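Local coordinates for Mec-8 protein (Caenorhabditis elegans, PDB 6DG0) that carries a C-terminal RNA recognition motif that here binds the DNA strand AGCACA and, as a splicing factor, probably recognises RNA in the nucleus, at residues A[10-15]-A[67-72]; A[27-33]-A[45-49]; A[58-62]-A[74-78]. The protein carries 2 engineered substitutions. All coordinates share one frame; numbering follows the deposited sequence. Where two conformers were deposited one is given.

Interaction 1 of 3, residues A[10-15]-A[67-72]; sequences NLSAEV and TANDRG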
loop_
_atom_site.group_PDB
_atom_site.type_symbol
_atom_site.label_atom_id
_atom_site.label_comp_id
_atom_site.label_asym_id
_atom_site.label_seq_id
_atom_site.Cartn_x
_atom_site.Cartn_y
_atom_site.Cartn_z
ATOM N N ASN A 10 2.571 8.360 -3.963
ATOM C CA ASN A 10 1.619 9.472 -3.935
ATOM C C ASN A 10 0.875 9.562 -2.601
ATOM O O ASN A 10 -0.355 9.628 -2.549
ATOM C CB ASN A 10 0.644 9.352 -5.121
ATOM C CG ASN A 10 -0.208 10.590 -5.311
ATOM O OD1 ASN A 10 0.080 11.639 -4.749
ATOM N ND2 ASN A 10 -1.215 10.494 -6.166
ATOM N N LEU A 11 1.651 9.525 -1.522
ATOM C CA LEU A 11 1.119 9.625 -0.169
ATOM C C LEU A 11 1.514 10.929 0.526
ATOM O O LEU A 11 2.666 11.358 0.455
ATOM C CB LEU A 11 1.592 8.442 0.677
ATOM C CG LEU A 11 0.855 7.109 0.559
ATOM C CD1 LEU A 11 1.636 6.021 1.280
ATOM C CD2 LEU A 11 -0.551 7.232 1.126
ATOM N N SER A 12 0.559 11.541 1.220
ATOM C CA SER A 12 0.823 12.755 1.987
ATOM C C SER A 12 1.672 12.399 3.205
ATOM O O SER A 12 1.693 11.247 3.634
ATOM C CB SER A 12 -0.481 13.436 2.409
ATOM O OG SER A 12 -1.195 12.646 3.341
ATOM N N ALA A 13 2.388 13.377 3.749
ATOM C CA ALA A 13 3.269 13.117 4.883
ATOM C C ALA A 13 2.507 13.129 6.206
ATOM O O ALA A 13 3.068 12.814 7.257
ATOM C CB ALA A 13 4.399 14.132 4.917
ATOM N N GLU A 14 1.228 13.487 6.150
ATOM C CA GLU A 14 0.418 13.596 7.358
ATOM C C GLU A 14 -0.488 12.385 7.570
ATOM O O GLU A 14 -1.163 12.289 8.596
ATOM C CB GLU A 14 -0.439 14.866 7.325
ATOM C CG GLU A 14 0.345 16.169 7.386
ATOM C CD GLU A 14 0.751 16.675 6.018
ATOM O OE1 GLU A 14 0.273 16.117 5.007
ATOM O OE2 GLU A 14 1.543 17.639 5.953
ATOM N N VAL A 15 -0.511 11.465 6.609
ATOM C CA VAL A 15 -1.403 10.314 6.710
ATOM C C VAL A 15 -0.964 9.329 7.797
ATOM O O VAL A 15 0.213 8.989 7.925
ATOM C CB VAL A 15 -1.534 9.570 5.355
ATOM C CG1 VAL A 15 -0.190 9.056 4.869
ATOM C CG2 VAL A 15 -2.538 8.429 5.465
ATOM N N THR A 67 -5.471 11.080 0.777
ATOM C CA THR A 67 -4.215 10.758 1.448
ATOM C C THR A 67 -3.023 10.984 0.515
ATOM O O THR A 67 -1.935 10.464 0.747
ATOM C CB THR A 67 -4.220 9.303 1.959
ATOM O OG1 THR A 67 -4.639 8.428 0.904
ATOM C CG2 THR A 67 -5.182 9.158 3.131
ATOM N N ALA A 68 -3.250 11.751 -0.550
ATOM C CA ALA A 68 -2.259 11.944 -1.618
ATOM C C ALA A 68 -1.635 13.343 -1.715
ATOM O O ALA A 68 -2.114 14.290 -1.086
ATOM C CB ALA A 68 -2.897 11.601 -2.953
ATOM N N ASN A 69 -0.566 13.467 -2.508
ATOM C CA ASN A 69 -0.004 14.784 -2.828
ATOM C C ASN A 69 -0.411 15.163 -4.260
ATOM O O ASN A 69 -1.096 16.154 -4.455
ATOM C CB ASN A 69 1.525 14.841 -2.615
ATOM C CG ASN A 69 2.231 13.583 -3.049
ATOM O OD1 ASN A 69 2.167 13.189 -4.213
ATOM N ND2 ASN A 69 2.858 12.910 -2.101
ATOM N N ASP A 70 0.026 14.383 -5.254
ATOM C CA ASP A 70 -0.203 14.707 -6.666
ATOM C C ASP A 70 -1.626 14.319 -7.106
ATOM O O ASP A 70 -2.345 13.635 -6.374
ATOM C CB ASP A 70 0.829 14.017 -7.565
ATOM C CG ASP A 70 2.244 14.468 -7.274
ATOM O OD1 ASP A 70 2.413 15.515 -6.613
ATOM O OD2 ASP A 70 3.191 13.787 -7.715
ATOM N N ARG A 71 -2.032 14.781 -8.288
ATOM C CA ARG A 71 -3.332 14.422 -8.863
ATOM C C ARG A 71 -3.253 13.005 -9.415
ATOM O O ARG A 71 -2.186 12.563 -9.830
ATOM C CB ARG A 71 -3.724 15.389 -9.984
ATOM C CG ARG A 71 -4.726 16.461 -9.595
ATOM C CD ARG A 71 -4.453 17.765 -10.343
ATOM N NE ARG A 71 -5.029 17.763 -11.688
ATOM C CZ ARG A 71 -4.763 18.679 -12.616
ATOM N NH1 ARG A 71 -5.331 18.602 -13.813
ATOM N NH2 ARG A 71 -3.933 19.677 -12.346
ATOM N N GLY A 72 -4.365 12.284 -9.435
ATOM C CA GLY A 72 -4.280 10.898 -9.850
ATOM C C GLY A 72 -4.626 9.927 -8.741
ATOM O O GLY A 72 -5.042 8.800 -9.007
#

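Interaction 2 of 3, residues A[27-33]-A[45-49]; sequences FSGFTRL and FVEYS. With nucleotides of chain D.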
loop_
_atom_site.group_PDB
_atom_site.type_symbol
_atom_site.label_atom_id
_atom_site.label_comp_id
_atom_site.label_asym_id
_atom_site.label_seq_id
_atom_site.Cartn_x
_atom_site.Cartn_y
_atom_site.Cartn_z
ATOM N N PHE A 27 -9.893 -4.990 2.001
ATOM C CA PHE A 27 -9.787 -6.002 0.958
ATOM C C PHE A 27 -9.252 -7.327 1.487
ATOM O O PHE A 27 -8.394 -7.360 2.370
ATOM C CB PHE A 27 -8.912 -5.485 -0.183
ATOM C CG PHE A 27 -9.530 -4.347 -0.933
ATOM C CD1 PHE A 27 -9.394 -3.048 -0.476
ATOM C CD2 PHE A 27 -10.273 -4.576 -2.076
ATOM C CE1 PHE A 27 -9.978 -1.999 -1.152
ATOM C CE2 PHE A 27 -10.860 -3.529 -2.756
ATOM C CZ PHE A 27 -10.709 -2.237 -2.297
ATOM N N SER A 28 -9.773 -8.416 0.933
ATOM C CA SER A 28 -9.459 -9.761 1.402
ATOM C C SER A 28 -7.971 -10.092 1.324
ATOM O O SER A 28 -7.309 -9.809 0.325
ATOM C CB SER A 28 -10.258 -10.792 0.601
ATOM O OG SER A 28 -9.981 -12.106 1.048
ATOM N N GLY A 29 -7.455 -10.692 2.393
ATOM C CA GLY A 29 -6.093 -11.194 2.420
ATOM C C GLY A 29 -5.051 -10.247 2.987
ATOM O O GLY A 29 -3.858 -10.549 2.951
ATOM N N PHE A 30 -5.495 -9.111 3.518
ATOM C CA PHE A 30 -4.586 -8.124 4.104
ATOM C C PHE A 30 -3.841 -8.678 5.313
ATOM O O PHE A 30 -4.460 -9.070 6.302
ATOM C CB PHE A 30 -5.346 -6.858 4.511
ATOM C CG PHE A 30 -4.501 -5.865 5.262
ATOM C CD1 PHE A 30 -3.654 -5.003 4.586
ATOM C CD2 PHE A 30 -4.553 -5.794 6.646
ATOM C CE1 PHE A 30 -2.875 -4.089 5.274
ATOM C CE2 PHE A 30 -3.777 -4.884 7.340
ATOM C CZ PHE A 30 -2.936 -4.030 6.653
ATOM N N THR A 31 -2.515 -8.724 5.230
ATOM C CA THR A 31 -1.721 -9.211 6.351
ATOM C C THR A 31 -1.096 -8.093 7.180
ATOM O O THR A 31 -1.338 -8.002 8.383
ATOM C CB THR A 31 -0.599 -10.147 5.866
ATOM O OG1 THR A 31 -1.139 -11.120 4.963
ATOM C CG2 THR A 31 0.049 -10.853 7.046
ATOM N N ARG A 32 -0.308 -7.235 6.538
ATOM C CA ARG A 32 0.428 -6.198 7.260
ATOM C C ARG A 32 0.876 -5.038 6.371
ATOM O O ARG A 32 1.017 -5.182 5.156
ATOM C CB ARG A 32 1.638 -6.803 7.973
ATOM C CG ARG A 32 2.528 -7.645 7.092
ATOM C CD ARG A 32 3.288 -8.658 7.927
ATOM N NE ARG A 32 4.147 -9.514 7.117
ATOM C CZ ARG A 32 5.471 -9.407 7.072
ATOM N NH1 ARG A 32 6.177 -10.229 6.307
ATOM N NH2 ARG A 32 6.086 -8.480 7.792
ATOM N N LEU A 33 1.098 -3.887 6.999
ATOM C CA LEU A 33 1.476 -2.660 6.305
ATOM C C LEU A 33 2.678 -1.977 6.966
ATOM O O LEU A 33 2.814 -1.991 8.187
ATOM C CB LEU A 33 0.273 -1.706 6.256
ATOM C CG LEU A 33 0.424 -0.256 5.790
ATOM C CD1 LEU A 33 -0.857 0.185 5.112
ATOM C CD2 LEU A 33 0.750 0.680 6.948
ATOM N N PHE A 45 4.472 0.009 2.009
ATOM C CA PHE A 45 4.498 -1.370 1.546
ATOM C C PHE A 45 3.386 -2.170 2.220
ATOM O O PHE A 45 3.349 -2.292 3.445
ATOM C CB PHE A 45 5.869 -1.996 1.816
ATOM C CG PHE A 45 6.999 -1.291 1.121
ATOM C CD1 PHE A 45 7.309 -1.578 -0.198
ATOM C CD2 PHE A 45 7.741 -0.328 1.783
ATOM C CE1 PHE A 45 8.345 -0.927 -0.838
ATOM C CE2 PHE A 45 8.779 0.328 1.148
ATOM C CZ PHE A 45 9.082 0.029 -0.164
ATOM N N VAL A 46 2.479 -2.711 1.412
ATOM C CA VAL A 46 1.318 -3.428 1.931
ATOM C C VAL A 46 1.325 -4.889 1.496
ATOM O O VAL A 46 1.364 -5.191 0.303
ATOM C CB VAL A 46 0.002 -2.772 1.473
ATOM C CG1 VAL A 46 -1.179 -3.401 2.193
ATOM C CG2 VAL A 46 0.046 -1.277 1.728
ATOM N N GLU A 47 1.282 -5.791 2.471
ATOM C CA GLU A 47 1.363 -7.221 2.195
ATOM C C GLU A 47 0.004 -7.918 2.215
ATOM O O GLU A 47 -0.827 -7.659 3.085
ATOM C CB GLU A 47 2.293 -7.897 3.200
ATOM C CG GLU A 47 2.598 -9.340 2.860
ATOM C CD GLU A 47 3.434 -10.023 3.921
ATOM O OE1 GLU A 47 2.982 -10.085 5.083
ATOM O OE2 GLU A 47 4.543 -10.496 3.593
ATOM N N TYR A 48 -0.214 -8.802 1.245
ATOM C CA TYR A 48 -1.407 -9.643 1.217
ATOM C C TYR A 48 -1.051 -11.131 1.266
ATOM O O TYR A 48 0.082 -11.513 0.978
ATOM C CB TYR A 48 -2.248 -9.326 -0.018
ATOM C CG TYR A 48 -3.031 -8.040 0.120
ATOM C CD1 TYR A 48 -2.461 -6.815 -0.209
ATOM C CD2 TYR A 48 -4.340 -8.050 0.584
ATOM C CE1 TYR A 48 -3.177 -5.636 -0.077
ATOM C CE2 TYR A 48 -5.062 -6.882 0.719
ATOM C CZ TYR A 48 -4.477 -5.678 0.386
ATOM O OH TYR A 48 -5.197 -4.514 0.520
ATOM N N SER A 49 -2.026 -11.966 1.621
ATOM C CA SER A 49 -1.775 -13.384 1.883
ATOM C C SER A 49 -1.270 -14.152 0.661
ATOM O O SER A 49 -0.523 -15.119 0.797
ATOM C CB SER A 49 -3.046 -14.050 2.418
ATOM O OG SER A 49 -4.098 -13.983 1.472
ATOM P P DA D 4 14.470 1.272 -0.718
ATOM O OP1 DA D 4 15.106 2.566 -1.051
ATOM O OP2 DA D 4 15.120 0.006 -1.125
ATOM O "O5'" DA D 4 14.224 1.196 0.860
ATOM C "C5'" DA D 4 13.453 2.194 1.522
ATOM C "C4'" DA D 4 12.927 1.671 2.851
ATOM O "O4'" DA D 4 11.786 0.807 2.610
ATOM C "C3'" DA D 4 13.929 0.841 3.653
ATOM O "O3'" DA D 4 13.817 1.126 5.044
ATOM C "C2'" DA D 4 13.526 -0.597 3.339
ATOM C "C1'" DA D 4 12.019 -0.475 3.153
ATOM N N9 DA D 4 11.477 -1.464 2.225
ATOM C C8 DA D 4 11.897 -1.703 0.946
ATOM N N7 DA D 4 11.233 -2.657 0.339
ATOM C C5 DA D 4 10.312 -3.076 1.286
ATOM C C6 DA D 4 9.310 -4.067 1.261
ATOM N N6 DA D 4 9.065 -4.840 0.197
ATOM N N1 DA D 4 8.566 -4.232 2.374
ATOM C C2 DA D 4 8.813 -3.455 3.436
ATOM N N3 DA D 4 9.724 -2.494 3.579
ATOM C C4 DA D 4 10.449 -2.354 2.457
ATOM P P DC D 3 12.897 4.102 -5.733
ATOM O OP1 DC D 3 14.140 4.035 -4.935
ATOM O OP2 DC D 3 12.833 3.436 -7.054
ATOM O "O5'" DC D 3 11.683 3.546 -4.852
ATOM C "C5'" DC D 3 11.545 3.945 -3.488
ATOM C "C4'" DC D 3 11.522 2.737 -2.561
ATOM O "O4'" DC D 3 10.394 1.889 -2.901
ATOM C "C3'" DC D 3 12.750 1.834 -2.624
ATOM O "O3'" DC D 3 12.991 1.264 -1.345
ATOM C "C2'" DC D 3 12.332 0.772 -3.633
ATOM C "C1'" DC D 3 10.850 0.618 -3.320
ATOM N N1 DC D 3 10.040 0.195 -4.494
ATOM C C2 DC D 3 9.668 -1.146 -4.629
ATOM O O2 DC D 3 10.022 -1.958 -3.766
ATOM N N3 DC D 3 8.931 -1.517 -5.704
ATOM C C4 DC D 3 8.572 -0.610 -6.614
ATOM N N4 DC D 3 7.844 -1.026 -7.656
ATOM C C5 DC D 3 8.943 0.761 -6.496
ATOM C C6 DC D 3 9.671 1.116 -5.432
#

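Interaction 3 of 3, residues A[58-62]-A[74-78]; sequences MISLQ and LRIEY. With nucleotides of chain D.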
loop_
_atom_site.group_PDB
_atom_site.type_symbol
_atom_site.label_atom_id
_atom_site.label_comp_id
_atom_site.label_asym_id
_atom_site.label_seq_id
_atom_site.Cartn_x
_atom_site.Cartn_y
_atom_site.Cartn_z
ATOM N N MET A 58 -4.740 -4.147 -5.692
ATOM C CA MET A 58 -4.004 -3.117 -6.423
ATOM C C MET A 58 -4.875 -2.491 -7.507
ATOM O O MET A 58 -4.929 -1.268 -7.643
ATOM C CB MET A 58 -2.729 -3.691 -7.044
ATOM C CG MET A 58 -1.987 -2.691 -7.922
ATOM S SD MET A 58 -0.402 -3.283 -8.534
ATOM C CE MET A 58 -0.950 -4.599 -9.613
ATOM N N ILE A 59 -5.540 -3.340 -8.284
ATOM C CA ILE A 59 -6.458 -2.890 -9.325
ATOM C C ILE A 59 -7.586 -2.038 -8.741
ATOM O O ILE A 59 -7.928 -0.985 -9.282
ATOM C CB ILE A 59 -7.055 -4.084 -10.112
ATOM C CG1 ILE A 59 -6.121 -4.500 -11.254
ATOM C CG2 ILE A 59 -8.365 -3.695 -10.764
ATOM C CD1 ILE A 59 -4.786 -5.076 -10.834
ATOM N N SER A 60 -8.144 -2.493 -7.623
ATOM C CA SER A 60 -9.279 -1.820 -6.995
ATOM C C SER A 60 -8.927 -0.465 -6.379
ATOM O O SER A 60 -9.724 0.470 -6.436
ATOM C CB SER A 60 -9.886 -2.721 -5.921
ATOM O OG SER A 60 -10.451 -3.889 -6.487
ATOM N N LEU A 61 -7.738 -0.362 -5.793
ATOM C CA LEU A 61 -7.333 0.850 -5.084
ATOM C C LEU A 61 -6.454 1.759 -5.929
ATOM O O LEU A 61 -5.952 2.771 -5.444
ATOM C CB LEU A 61 -6.610 0.497 -3.784
ATOM C CG LEU A 61 -7.505 -0.066 -2.684
ATOM C CD1 LEU A 61 -6.680 -0.550 -1.506
ATOM C CD2 LEU A 61 -8.513 0.993 -2.246
ATOM N N GLN A 62 -6.256 1.385 -7.186
ATOM C CA GLN A 62 -5.445 2.182 -8.095
ATOM C C GLN A 62 -6.080 3.555 -8.290
ATOM O O GLN A 62 -7.202 3.670 -8.785
ATOM C CB GLN A 62 -5.278 1.471 -9.439
ATOM C CG GLN A 62 -4.201 2.072 -10.327
ATOM C CD GLN A 62 -2.809 1.869 -9.758
ATOM O OE1 GLN A 62 -2.266 2.744 -9.080
ATOM N NE2 GLN A 62 -2.226 0.706 -10.024
ATOM N N LEU A 74 -3.776 7.509 -5.369
ATOM C CA LEU A 74 -2.692 6.603 -5.009
ATOM C C LEU A 74 -2.104 5.892 -6.225
ATOM O O LEU A 74 -2.837 5.428 -7.096
ATOM C CB LEU A 74 -3.187 5.565 -4.003
ATOM C CG LEU A 74 -3.539 6.058 -2.599
ATOM C CD1 LEU A 74 -3.899 4.883 -1.704
ATOM C CD2 LEU A 74 -2.405 6.881 -1.998
ATOM N N ARG A 75 -0.777 5.809 -6.279
ATOM C CA ARG A 75 -0.111 5.054 -7.334
ATOM C C ARG A 75 0.487 3.779 -6.753
ATOM O O ARG A 75 1.404 3.821 -5.933
ATOM C CB ARG A 75 0.970 5.891 -8.024
ATOM C CG ARG A 75 0.431 7.085 -8.796
ATOM C CD ARG A 75 1.536 7.853 -9.514
ATOM N NE ARG A 75 2.628 8.249 -8.629
ATOM C CZ ARG A 75 2.682 9.407 -7.980
ATOM N NH1 ARG A 75 1.707 10.296 -8.119
ATOM N NH2 ARG A 75 3.719 9.687 -7.203
ATOM N N ILE A 76 -0.044 2.641 -7.192
ATOM C CA ILE A 76 0.347 1.350 -6.642
ATOM C C ILE A 76 1.023 0.445 -7.667
ATOM O O ILE A 76 0.549 0.300 -8.795
ATOM C CB ILE A 76 -0.873 0.608 -6.061
ATOM C CG1 ILE A 76 -1.673 1.531 -5.139
ATOM C CG2 ILE A 76 -0.438 -0.653 -5.326
ATOM C CD1 ILE A 76 -2.886 0.869 -4.513
ATOM N N GLU A 77 2.134 -0.163 -7.261
ATOM C CA GLU A 77 2.837 -1.142 -8.082
ATOM C C GLU A 77 3.103 -2.401 -7.269
ATOM O O GLU A 77 2.972 -2.395 -6.045
ATOM C CB GLU A 77 4.162 -0.581 -8.598
ATOM C CG GLU A 77 4.062 0.738 -9.331
ATOM C CD GLU A 77 5.425 1.300 -9.679
ATOM O OE1 GLU A 77 6.441 0.638 -9.368
ATOM O OE2 GLU A 77 5.483 2.405 -10.259
ATOM N N TYR A 78 3.473 -3.481 -7.951
ATOM C CA TYR A 78 4.039 -4.631 -7.263
ATOM C C TYR A 78 5.390 -4.221 -6.688
ATOM O O TYR A 78 6.188 -3.581 -7.376
ATOM C CB TYR A 78 4.214 -5.829 -8.202
ATOM C CG TYR A 78 2.933 -6.477 -8.682
ATOM C CD1 TYR A 78 2.101 -7.163 -7.805
ATOM C CD2 TYR A 78 2.580 -6.442 -10.025
ATOM C CE1 TYR A 78 0.937 -7.766 -8.249
ATOM C CE2 TYR A 78 1.425 -7.045 -10.479
ATOM C CZ TYR A 78 0.605 -7.705 -9.588
ATOM O OH TYR A 78 -0.548 -8.305 -10.037
ATOM P P DG D 2 11.923 5.389 -11.049
ATOM O OP1 DG D 2 13.378 5.562 -11.251
ATOM O OP2 DG D 2 11.283 4.089 -11.352
ATOM O "O5'" DG D 2 11.616 5.783 -9.533
ATOM C "C5'" DG D 2 12.312 6.873 -8.942
ATOM C "C4'" DG D 2 11.715 7.218 -7.596
ATOM O "O4'" DG D 2 10.453 7.864 -7.800
ATOM C "C3'" DG D 2 11.393 6.024 -6.721
ATOM O "O3'" DG D 2 12.543 5.654 -5.959
ATOM C "C2'" DG D 2 10.260 6.549 -5.827
ATOM C "C1'" DG D 2 9.667 7.712 -6.642
ATOM N N9 DG D 2 8.277 7.514 -7.057
ATOM C C8 DG D 2 7.236 8.393 -6.885
ATOM N N7 DG D 2 6.104 7.961 -7.366
ATOM C C5 DG D 2 6.411 6.718 -7.899
ATOM C C6 DG D 2 5.579 5.778 -8.554
ATOM O O6 DG D 2 4.368 5.866 -8.800
ATOM N N1 DG D 2 6.288 4.643 -8.937
ATOM C C2 DG D 2 7.629 4.440 -8.715
ATOM N N2 DG D 2 8.136 3.281 -9.158
ATOM N N3 DG D 2 8.420 5.313 -8.103
ATOM C C4 DG D 2 7.746 6.425 -7.722
ATOM O "O5'" DA D 1 7.813 5.951 -14.144
ATOM C "C5'" DA D 1 8.492 7.168 -14.437
ATOM C "C4'" DA D 1 9.567 7.472 -13.401
ATOM O "O4'" DA D 1 9.146 8.582 -12.584
ATOM C "C3'" DA D 1 9.877 6.361 -12.417
ATOM O "O3'" DA D 1 11.207 6.535 -11.919
ATOM C "C2'" DA D 1 8.814 6.588 -11.333
ATOM C "C1'" DA D 1 8.611 8.111 -11.362
ATOM N N9 DA D 1 7.205 8.512 -11.350
ATOM C C8 DA D 1 6.195 7.977 -12.102
ATOM N N7 DA D 1 5.033 8.554 -11.917
ATOM C C5 DA D 1 5.299 9.549 -10.993
ATOM C C6 DA D 1 4.478 10.519 -10.385
ATOM N N6 DA D 1 3.171 10.637 -10.639
ATOM N N1 DA D 1 5.053 11.361 -9.503
ATOM C C2 DA D 1 6.362 11.240 -9.256
ATOM N N3 DA D 1 7.237 10.372 -9.767
ATOM C C4 DA D 1 6.635 9.546 -10.639
ATOM P P DC D 3 12.897 4.102 -5.733
ATOM O OP1 DC D 3 14.140 4.035 -4.935
ATOM O OP2 DC D 3 12.833 3.436 -7.054
ATOM O "O5'" DC D 3 11.683 3.546 -4.852
ATOM C "C5'" DC D 3 11.545 3.945 -3.488
ATOM C "C4'" DC D 3 11.522 2.737 -2.561
ATOM O "O4'" DC D 3 10.394 1.889 -2.901
ATOM C "C3'" DC D 3 12.750 1.834 -2.624
ATOM O "O3'" DC D 3 12.991 1.264 -1.345
ATOM C "C2'" DC D 3 12.332 0.772 -3.633
ATOM C "C1'" DC D 3 10.850 0.618 -3.320
ATOM N N1 DC D 3 10.040 0.195 -4.494
ATOM C C2 DC D 3 9.668 -1.146 -4.629
ATOM O O2 DC D 3 10.022 -1.958 -3.766
ATOM N N3 DC D 3 8.931 -1.517 -5.704
ATOM C C4 DC D 3 8.572 -0.610 -6.614
ATOM N N4 DC D 3 7.844 -1.026 -7.656
ATOM C C5 DC D 3 8.943 0.761 -6.496
ATOM C C6 DC D 3 9.671 1.116 -5.432
#

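Interaction 1 of 3, residues A[10-15]-A[67-72]
Asn10 and Ser12 grip the backbone of Thr67, Asn69 and Asp70 in a mainly polar surface contact of the RNA recognition motif, where the end of strand 4-11 meets the loop that leads from helix 51-61 to strand 75-78. Its main element is the side-chain oxygen of Asn10. With CG swung opposite its own backbone N (chi1 -170°), Asn10 holds its amide against the loop, and OD1 accepts two successive backbone N-H groups: Asn69 N is 3.0 Å and Asp70 N 2.8 Å from Asn10 OD1. The two donors are tilted from the carbonyl plane and arrive from opposite faces of it. The N-H of Asp70 also bonds to OD1 of its neighbour Asn69, while the amide nitrogen of Asn10 makes a weak bond to Asp70 O and is less securely placed. An alanine here would remove the shared acceptor, so the Asn69 N-H would probably be left without this partner and residues 69-70 would be less firmly tied to the strand end. The second grip is backbone to backbone: Ser12 N donates to Thr67 O over 2.8 Å at 165°, from above the carbonyl plane. The same oxygen receives a CA-H contact, Leu11 CA to Thr67 O at 3.3 Å. A matching contact runs from Ala68 CA to Asn10 O at 3.1 Å, so the two backbones lie close at this point. Leu74 lies beside Leu11 and Thr67, and Asp70 packs on an adenine base of the bound DNA. Farther along, methyl meets methyl, with Val15 CG2 3.6 Å from Thr67 CG2.

Interaction 2 of 3, residues A[27-33]-A[45-49]
Arg32 and Glu47 meet across two antiparallel strands. The salt bridge joins Arg32 NE to Glu47 OE1; the modelled separation of these two atoms, 2.4 Å, is too short to be taken literally. A weak second bond runs from Arg32 NH1 to Glu47 OE2, and the guanidinium and carboxylate planes are turned 69° apart, so this is no flat two-pronged pairing. NH1 also bonds to Ala84 O. Both side chains reach their meeting point by different routes: Glu47 is fully extended, whereas Arg32 starts with CG between its backbone N and carbonyl carbon (chi1 51°) and then runs straight to NE. The backbone that carries them is a classic beta bulge, in which Thr31 and Arg32 both face Glu47. Thr31 N donates to Glu47 O at 2.9 Å, and Glu47 N returns a nearly straight bond to Arg32 O at 2.8 Å.

These strands, 30-37 and 42-48, form the hairpin of the RNA recognition motif, and Phe45 lies in its RNP1 sequence. On the same face as Glu47, the Phe45 ring receives the adenine of DA4 of chain D flat over it, with C5 of that base 3.4 Å above the ring plane. At the ring edge, Phe45 CE1 comes 3.5 Å from O2 of DC3 of chain D.

The other face looks inward. Val46 CG1 meets the edge of the Phe30 ring, 3.6 Å from CE1, and Leu33 CD1 rests against Val46 CG2. Tyr48 lies alongside Gly29 and Phe30, its OH bonded to Phe24 O, with Ala54 and Ala57 of helix 51-61 against its ring. Before the strand, a type II turn from Phe27 to Phe30 brings Gly29 O to within 2.7 Å of its donor, Ser49 N.

Interaction 3 of 3, residues A[58-62]-A[74-78]
Met58 and Ile76 lie antiparallel, flank to flank, with Met58 CG 3.6 Å from Ile76 CG2, where helix 51-61 packs on the edge strand 75-78 of the beta-alpha-beta-beta-alpha-beta fold of the RNA recognition motif. Leu61 CB adds to this apolar centre against Ile76 CD1, and Phe24 of helix 17-24 touches both. The Met58 chain runs extended to SD and then bends (chi3 67°), bringing its end over the Tyr78 ring. SD sits 4.4 Å from the Tyr78 ring centroid, almost on the normal, a Met-aromatic contact; CE, over the same face and 3.7 Å from that centroid, makes a CH-pi contact. Thr55 bonds the hydroxyl of Tyr78.

At the strand's outer edge, the Gln62 amide doubles as a neighbouring strand: Ile76 N donates to Gln62 OE1 at 2.9 Å and Gln62 NE2 to Ile76 O at 3.1 Å, both nearly straight and on a lone pair in the carbonyl plane, so the amide's flip is fixed.

Arg75 and Glu77 leave the strand on the side away from the helix, and their ends meet nucleotides of chain D. Glu77 OE2 accepts from N1 of DG2 at 2.7 Å, and OE1 from N4 of DC3. One face of the Arg75 guanidinium is covered by the base of DA1 while its edge reads the guanine, NE donating to O6 and NH2 to N7 of DG2, the latter at 2.9 Å.

Interactions 1, 2 and 3 all reach the one antiparallel sheet, whose strands run across it in the order 30-37, 42-48, 4-11, 75-78. Interaction 2 lies on the opposite side of the chain's centre from interaction 1, their centres about 20 Å apart without touching; interaction 3 has its centre about 14 Å from that of the first and about 13 Å from that of the second, and touches both. Asn10 packs on Arg75, while Phe27 packs on Ser60 and Leu61. Along the chain, interaction 2 is nested within the loop closed by interaction 1, and interactions 1 and 3 cross. The strands of interactions 2 and 3 thus place Phe45, Arg75 and Glu77 on one nucleic-acid-binding surface.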